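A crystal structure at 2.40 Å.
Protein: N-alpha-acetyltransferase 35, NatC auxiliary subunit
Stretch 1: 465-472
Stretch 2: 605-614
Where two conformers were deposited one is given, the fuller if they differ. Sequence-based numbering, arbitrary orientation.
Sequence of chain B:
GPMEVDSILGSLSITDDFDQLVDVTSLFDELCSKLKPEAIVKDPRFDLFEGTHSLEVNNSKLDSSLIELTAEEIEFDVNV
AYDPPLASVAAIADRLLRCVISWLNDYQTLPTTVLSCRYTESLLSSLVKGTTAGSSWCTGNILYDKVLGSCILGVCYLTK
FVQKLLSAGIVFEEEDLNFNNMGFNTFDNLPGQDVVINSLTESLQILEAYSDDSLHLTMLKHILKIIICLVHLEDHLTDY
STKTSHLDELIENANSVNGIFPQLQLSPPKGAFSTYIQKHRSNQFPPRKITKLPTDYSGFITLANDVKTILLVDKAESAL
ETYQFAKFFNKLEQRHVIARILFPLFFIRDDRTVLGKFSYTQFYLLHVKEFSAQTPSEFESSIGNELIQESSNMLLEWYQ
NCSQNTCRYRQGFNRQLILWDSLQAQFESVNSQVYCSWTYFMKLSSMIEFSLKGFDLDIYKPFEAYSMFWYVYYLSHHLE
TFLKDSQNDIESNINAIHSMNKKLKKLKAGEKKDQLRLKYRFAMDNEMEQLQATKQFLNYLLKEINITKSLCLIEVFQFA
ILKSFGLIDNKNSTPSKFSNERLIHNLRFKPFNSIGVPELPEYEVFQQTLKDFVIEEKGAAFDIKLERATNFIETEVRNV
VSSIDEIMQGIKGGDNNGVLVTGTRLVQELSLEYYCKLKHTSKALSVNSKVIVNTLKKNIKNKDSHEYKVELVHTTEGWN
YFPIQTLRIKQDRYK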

ATOM      1  N   ALA B 465     -18.272 -13.453  -8.646  1.00 36.42           N
ATOM      2  CA  ALA B 465     -19.039 -12.210  -8.645  1.00 36.93           C
ATOM      3  C   ALA B 465     -20.411 -12.399  -8.011  1.00 35.44           C
ATOM      4  O   ALA B 465     -20.888 -11.522  -7.282  1.00 34.52           O
ATOM      5  CB  ALA B 465     -19.177 -11.670 -10.068  1.00 36.73           C
ATOM      6  N   TYR B 466     -21.062 -13.532  -8.279  1.00 34.50           N
ATOM      7  CA  TYR B 466     -22.370 -13.777  -7.681  1.00 35.04           C
ATOM      8  C   TYR B 466     -22.279 -13.871  -6.163  1.00 38.76           C
ATOM      9  O   TYR B 466     -23.112 -13.300  -5.452  1.00 40.04           O
ATOM     10  CB  TYR B 466     -22.989 -15.052  -8.249  1.00 37.46           C
ATOM     11  CG  TYR B 466     -23.973 -15.683  -7.296  1.00 39.73           C
ATOM     12  CD1 TYR B 466     -25.243 -15.150  -7.128  1.00 42.45           C
ATOM     13  CD2 TYR B 466     -23.624 -16.799  -6.547  1.00 40.95           C
ATOM     14  CE1 TYR B 466     -26.143 -15.715  -6.247  1.00 45.58           C
ATOM     15  CE2 TYR B 466     -24.513 -17.372  -5.662  1.00 44.54           C
ATOM     16  CZ  TYR B 466     -25.772 -16.828  -5.517  1.00 46.24           C
ATOM     17  OH  TYR B 466     -26.658 -17.402  -4.637  1.00 48.15           O
ATOM     18  N   SER B 467     -21.283 -14.596  -5.647  1.00 41.13           N
ATOM     19  CA  SER B 467     -21.201 -14.813  -4.206  1.00 39.39           C
ATOM     20  C   SER B 467     -21.094 -13.493  -3.455  1.00 39.08           C
ATOM     21  O   SER B 467     -21.814 -13.263  -2.475  1.00 39.11           O
ATOM     22  CB  SER B 467     -20.015 -15.717  -3.874  1.00 39.74           C
ATOM     23  OG  SER B 467     -20.264 -17.049  -4.278  1.00 45.61           O
HETATM   24  N   MSE B 468     -20.213 -12.605  -3.908  1.00 37.10           N
HETATM   25  CA  MSE B 468     -19.985 -11.333  -3.228  0.54 38.30           C
HETATM   26  C   MSE B 468     -21.148 -10.357  -3.409  1.00 37.33           C
HETATM   27  O   MSE B 468     -21.603  -9.738  -2.448  1.00 35.46           O
HETATM   28  CB  MSE B 468     -18.692 -10.693  -3.724  0.54 40.89           C
HETATM   29  CG  MSE B 468     -17.443 -11.512  -3.426  0.54 43.44           C
HETATM   30 SE   MSE B 468     -17.319 -12.036  -1.547  0.54 47.91          SE
HETATM   31  CE  MSE B 468     -17.440 -10.276  -0.719  0.54 46.09           C
ATOM     32  N   PHE B 469     -21.632 -10.222  -4.644  1.00 36.40           N
ATOM     33  CA  PHE B 469     -22.727  -9.291  -4.892  1.00 35.59           C
ATOM     34  C   PHE B 469     -23.998  -9.727  -4.174  1.00 37.14           C
ATOM     35  O   PHE B 469     -24.736  -8.885  -3.652  1.00 37.61           O
ATOM     36  CB  PHE B 469     -22.967  -9.142  -6.393  1.00 34.67           C
ATOM     37  CG  PHE B 469     -22.069  -8.133  -7.048  1.00 34.08           C
ATOM     38  CD1 PHE B 469     -21.867  -6.887  -6.473  1.00 31.87           C
ATOM     39  CD2 PHE B 469     -21.410  -8.437  -8.225  1.00 35.46           C
ATOM     40  CE1 PHE B 469     -21.036  -5.956  -7.073  1.00 33.07           C
ATOM     41  CE2 PHE B 469     -20.584  -7.513  -8.832  1.00 35.88           C
ATOM     42  CZ  PHE B 469     -20.392  -6.272  -8.254  1.00 34.83           C
ATOM     43  N   TRP B 470     -24.268 -11.031  -4.118  1.00 35.89           N
ATOM     44  CA  TRP B 470     -25.458 -11.469  -3.401  1.00 36.40           C
ATOM     45  C   TRP B 470     -25.268 -11.344  -1.897  1.00 37.52           C
ATOM     46  O   TRP B 470     -26.222 -11.040  -1.170  1.00 37.72           O
ATOM     47  CB  TRP B 470     -25.826 -12.903  -3.769  1.00 39.04           C
ATOM     48  CG  TRP B 470     -27.049 -13.354  -3.037  1.00 42.27           C
ATOM     49  CD1 TRP B 470     -28.345 -13.093  -3.370  1.00 43.83           C
ATOM     50  CD2 TRP B 470     -27.091 -14.118  -1.825  1.00 44.73           C
ATOM     51  NE1 TRP B 470     -29.192 -13.653  -2.446  1.00 46.88           N
ATOM     52  CE2 TRP B 470     -28.447 -14.290  -1.488  1.00 45.81           C
ATOM     53  CE3 TRP B 470     -26.113 -14.676  -0.997  1.00 46.33           C
ATOM     54  CZ2 TRP B 470     -28.851 -15.001  -0.361  1.00 48.42           C
ATOM     55  CZ3 TRP B 470     -26.515 -15.379   0.121  1.00 46.88           C
ATOM     56  CH2 TRP B 470     -27.873 -15.536   0.429  1.00 48.70           C
ATOM     57  N   TYR B 471     -24.048 -11.577  -1.410  1.00 36.52           N
ATOM     58  CA  TYR B 471     -23.790 -11.400   0.013  1.00 34.29           C
ATOM     59  C   TYR B 471     -23.961  -9.943   0.420  1.00 31.93           C
ATOM     60  O   TYR B 471     -24.491  -9.652   1.497  1.00 36.30           O
ATOM     61  CB  TYR B 471     -22.391 -11.907   0.368  1.00 33.61           C
ATOM     62  CG  TYR B 471     -22.032 -11.729   1.824  1.00 32.70           C
ATOM     63  CD1 TYR B 471     -22.740 -12.386   2.820  1.00 33.52           C
ATOM     64  CD2 TYR B 471     -20.981 -10.906   2.203  1.00 32.36           C
ATOM     65  CE1 TYR B 471     -22.417 -12.225   4.151  1.00 33.87           C
ATOM     66  CE2 TYR B 471     -20.646 -10.741   3.529  1.00 32.78           C
ATOM     67  CZ  TYR B 471     -21.367 -11.401   4.500  1.00 34.73           C
ATOM     68  OH  TYR B 471     -21.035 -11.237   5.823  1.00 35.47           O
ATOM     69  N   VAL B 472     -23.539  -9.011  -0.438  1.00 29.86           N
ATOM     70  CA  VAL B 472     -23.693  -7.595  -0.115  1.00 31.05           C
ATOM     71  C   VAL B 472     -25.155  -7.182  -0.223  1.00 31.67           C
ATOM     72  O   VAL B 472     -25.646  -6.375   0.573  1.00 31.07           O
ATOM     73  CB  VAL B 472     -22.781  -6.737  -1.010  1.00 30.20           C
ATOM     74  CG1 VAL B 472     -23.013  -5.254  -0.748  1.00 26.72           C
ATOM     75  CG2 VAL B 472     -21.333  -7.092  -0.750  1.00 28.06           C
TER
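Stretch 2, residues 605-614: VFQQTLKDFV

How does stretch 2 lie on stretch 1? Residues 605-613 form a helix that begins earlier in the chain, and Val614, with psi at 137°, is the first residue to leave helical geometry. This helix crosses helix 465-472 almost at right angles, at 95°, with the axes 11.0 Å apart at their closest. Such a wide spacing leaves room for aromatic side chains between the backbones, and 439 Å² is buried in all.

What does the first turn of stretch 2 meet? Val605 touches the Trp470 ring lightly, CG1 lying 4.1 Å from CH2. Phe606 contributes more: its CA-to-CB bond points sideways, but with chi1 in m the ring swings nearer to stretch 1. There the edge of Trp470 meets its face, with Phe606 CE2 3.7 Å from Trp470 CE3 and the planes at 72°. Around the edge of the Phe606 ring lie Ser467 O, 3.5 Å from CE2, and Tyr471 CB, 4.2 Å from CZ.

Where is the polar link? Phe606 O accepts a hydrogen bond from Tyr466 OH at 2.7 Å. Phe606 O also receives a weak helical hydrogen bond from Leu610 N, at 3.3 Å. Gln607 and Gln608, next in sequence, make no contact with stretch 1.

How does the second turn complete the contact? Thr609 points toward stretch 1 and lays its methyl over a face of the Trp470 indole, CG2 coming within 3.2 Å of NE1; its hydroxyl turns back into its own helix, OG1 donating to Val605 O at 2.8 Å. Leu610 packs on Tyr466, its CB 3.6 Å from CZ and its CD1 over the ring face, 4.1 Å from the centroid. Lys611 and Asp612 stay clear, and Phe613 closes the contact with CE2 4.4 Å from Trp470 CD1.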

ATOM      1  N   VAL B 605     -26.898 -22.391   1.324  1.00 43.68           N
ATOM      2  CA  VAL B 605     -27.807 -21.289   1.019  1.00 44.61           C
ATOM      3  C   VAL B 605     -27.330 -20.525  -0.211  1.00 45.29           C
ATOM      4  O   VAL B 605     -28.137 -20.125  -1.060  1.00 47.09           O
ATOM      5  CB  VAL B 605     -27.955 -20.363   2.239  1.00 48.39           C
ATOM      6  CG1 VAL B 605     -28.891 -19.205   1.923  1.00 34.39           C
ATOM      7  CG2 VAL B 605     -28.461 -21.147   3.443  1.00 49.75           C
ATOM      8  N   PHE B 606     -26.014 -20.311  -0.327  1.00 41.60           N
ATOM      9  CA  PHE B 606     -25.462 -19.682  -1.524  1.00 40.39           C
ATOM     10  C   PHE B 606     -25.824 -20.471  -2.776  1.00 42.40           C
ATOM     11  O   PHE B 606     -26.197 -19.887  -3.801  1.00 42.32           O
ATOM     12  CB  PHE B 606     -23.941 -19.559  -1.408  1.00 41.49           C
ATOM     13  CG  PHE B 606     -23.468 -18.350  -0.637  1.00 41.83           C
ATOM     14  CD1 PHE B 606     -23.311 -18.404   0.742  1.00 39.82           C
ATOM     15  CD2 PHE B 606     -23.142 -17.172  -1.297  1.00 39.55           C
ATOM     16  CE1 PHE B 606     -22.861 -17.297   1.450  1.00 38.54           C
ATOM     17  CE2 PHE B 606     -22.692 -16.060  -0.593  1.00 36.70           C
ATOM     18  CZ  PHE B 606     -22.551 -16.124   0.781  1.00 36.24           C
ATOM     19  N   GLN B 607     -25.717 -21.800  -2.713  1.00 44.00           N
ATOM     20  CA  GLN B 607     -25.997 -22.624  -3.884  1.00 45.54           C
ATOM     21  C   GLN B 607     -27.476 -22.592  -4.241  1.00 46.10           C
ATOM     22  O   GLN B 607     -27.841 -22.446  -5.413  1.00 45.06           O
ATOM     23  CB  GLN B 607     -25.536 -24.062  -3.636  1.00 46.80           C
ATOM     24  CG  GLN B 607     -24.109 -24.175  -3.129  1.00 50.84           C
ATOM     25  CD  GLN B 607     -23.113 -23.489  -4.039  1.00 55.12           C
ATOM     26  OE1 GLN B 607     -23.136 -23.672  -5.258  1.00 54.60           O
ATOM     27  NE2 GLN B 607     -22.231 -22.687  -3.451  1.00 56.89           N
ATOM     28  N   GLN B 608     -28.348 -22.725  -3.237  1.00 47.25           N
ATOM     29  CA  GLN B 608     -29.780 -22.770  -3.506  1.00 47.75           C
ATOM     30  C   GLN B 608     -30.283 -21.442  -4.054  1.00 45.26           C
ATOM     31  O   GLN B 608     -31.107 -21.415  -4.974  1.00 45.03           O
ATOM     32  CB  GLN B 608     -30.539 -23.153  -2.235  1.00 51.32           C
ATOM     33  CG  GLN B 608     -32.044 -23.233  -2.417  1.00 55.62           C
ATOM     34  CD  GLN B 608     -32.456 -24.284  -3.429  1.00 61.60           C
ATOM     35  OE1 GLN B 608     -31.796 -25.313  -3.581  1.00 64.32           O
ATOM     36  NE2 GLN B 608     -33.553 -24.029  -4.130  1.00 63.68           N
ATOM     37  N   THR B 609     -29.790 -20.328  -3.508  1.00 45.55           N
ATOM     38  CA  THR B 609     -30.213 -19.014  -3.985  1.00 45.27           C
ATOM     39  C   THR B 609     -29.902 -18.837  -5.465  1.00 45.80           C
ATOM     40  O   THR B 609     -30.729 -18.315  -6.222  1.00 47.86           O
ATOM     41  CB  THR B 609     -29.538 -17.919  -3.159  1.00 43.30           C
ATOM     42  OG1 THR B 609     -29.930 -18.044  -1.786  1.00 44.51           O
ATOM     43  CG2 THR B 609     -29.936 -16.549  -3.667  1.00 41.84           C
ATOM     44  N   LEU B 610     -28.721 -19.282  -5.900  1.00 44.03           N
ATOM     45  CA  LEU B 610     -28.360 -19.173  -7.309  1.00 45.89           C
ATOM     46  C   LEU B 610     -29.272 -20.027  -8.185  1.00 50.34           C
ATOM     47  O   LEU B 610     -29.619 -19.629  -9.304  1.00 49.35           O
ATOM     48  CB  LEU B 610     -26.895 -19.566  -7.507  1.00 43.54           C
ATOM     49  CG  LEU B 610     -26.360 -19.542  -8.941  1.00 41.66           C
ATOM     50  CD1 LEU B 610     -26.562 -18.169  -9.558  1.00 39.65           C
ATOM     51  CD2 LEU B 610     -24.894 -19.941  -8.985  1.00 41.23           C
ATOM     52  N   LYS B 611     -29.680 -21.200  -7.691  1.00 55.08           N
ATOM     53  CA  LYS B 611     -30.545 -22.074  -8.479  1.00 58.21           C
ATOM     54  C   LYS B 611     -31.896 -21.426  -8.757  1.00 60.65           C
ATOM     55  O   LYS B 611     -32.488 -21.656  -9.818  1.00 63.03           O
ATOM     56  CB  LYS B 611     -30.737 -23.412  -7.765  1.00 62.32           C
ATOM     57  CG  LYS B 611     -31.334 -24.498  -8.650  1.00 69.25           C
ATOM     58  CD  LYS B 611     -31.403 -25.843  -7.942  1.00 73.48           C
ATOM     59  CE  LYS B 611     -32.623 -25.937  -7.044  1.00 77.02           C
ATOM     60  NZ  LYS B 611     -33.886 -25.975  -7.835  1.00 79.07           N
ATOM     61  N   ASP B 612     -32.394 -20.606  -7.829  1.00 57.30           N
ATOM     62  CA  ASP B 612     -33.665 -19.924  -8.048  1.00 56.26           C
ATOM     63  C   ASP B 612     -33.534 -18.798  -9.064  1.00 57.64           C
ATOM     64  O   ASP B 612     -34.507 -18.473  -9.753  1.00 60.07           O
ATOM     65  CB  ASP B 612     -34.205 -19.381  -6.726  1.00 55.40           C
ATOM     66  CG  ASP B 612     -34.352 -20.460  -5.671  1.00 56.09           C
ATOM     67  OD1 ASP B 612     -34.705 -21.602  -6.035  1.00 57.05           O
ATOM     68  OD2 ASP B 612     -34.117 -20.169  -4.481  1.00 56.10           O
ATOM     69  N   PHE B 613     -32.351 -18.187  -9.161  1.00 55.38           N
ATOM     70  CA  PHE B 613     -32.125 -17.137 -10.150  1.00 53.20           C
ATOM     71  C   PHE B 613     -31.895 -17.710 -11.544  1.00 51.66           C
ATOM     72  O   PHE B 613     -32.352 -17.133 -12.538  1.00 50.86           O
ATOM     73  CB  PHE B 613     -30.927 -16.277  -9.744  1.00 51.21           C
ATOM     74  CG  PHE B 613     -31.251 -15.197  -8.755  1.00 49.23           C
ATOM     75  CD1 PHE B 613     -31.827 -14.010  -9.174  1.00 51.98           C
ATOM     76  CD2 PHE B 613     -30.952 -15.355  -7.412  1.00 46.41           C
ATOM     77  CE1 PHE B 613     -32.116 -13.008  -8.269  1.00 53.45           C
ATOM     78  CE2 PHE B 613     -31.235 -14.358  -6.502  1.00 46.54           C
ATOM     79  CZ  PHE B 613     -31.819 -13.183  -6.929  1.00 50.77           C
ATOM     80  N   VAL B 614     -31.189 -18.838 -11.638  1.00 52.51           N
ATOM     81  CA  VAL B 614     -30.797 -19.386 -12.933  1.00 51.68           C
ATOM     82  C   VAL B 614     -32.013 -19.958 -13.651  1.00 52.54           C
ATOM     83  O   VAL B 614     -32.860 -20.629 -13.048  1.00 53.47           O
ATOM     84  CB  VAL B 614     -29.702 -20.451 -12.749  1.00 49.97           C
ATOM     85  CG1 VAL B 614     -29.480 -21.229 -14.035  1.00 51.14           C
ATOM     86  CG2 VAL B 614     -28.405 -19.802 -12.298  1.00 48.91           C
TER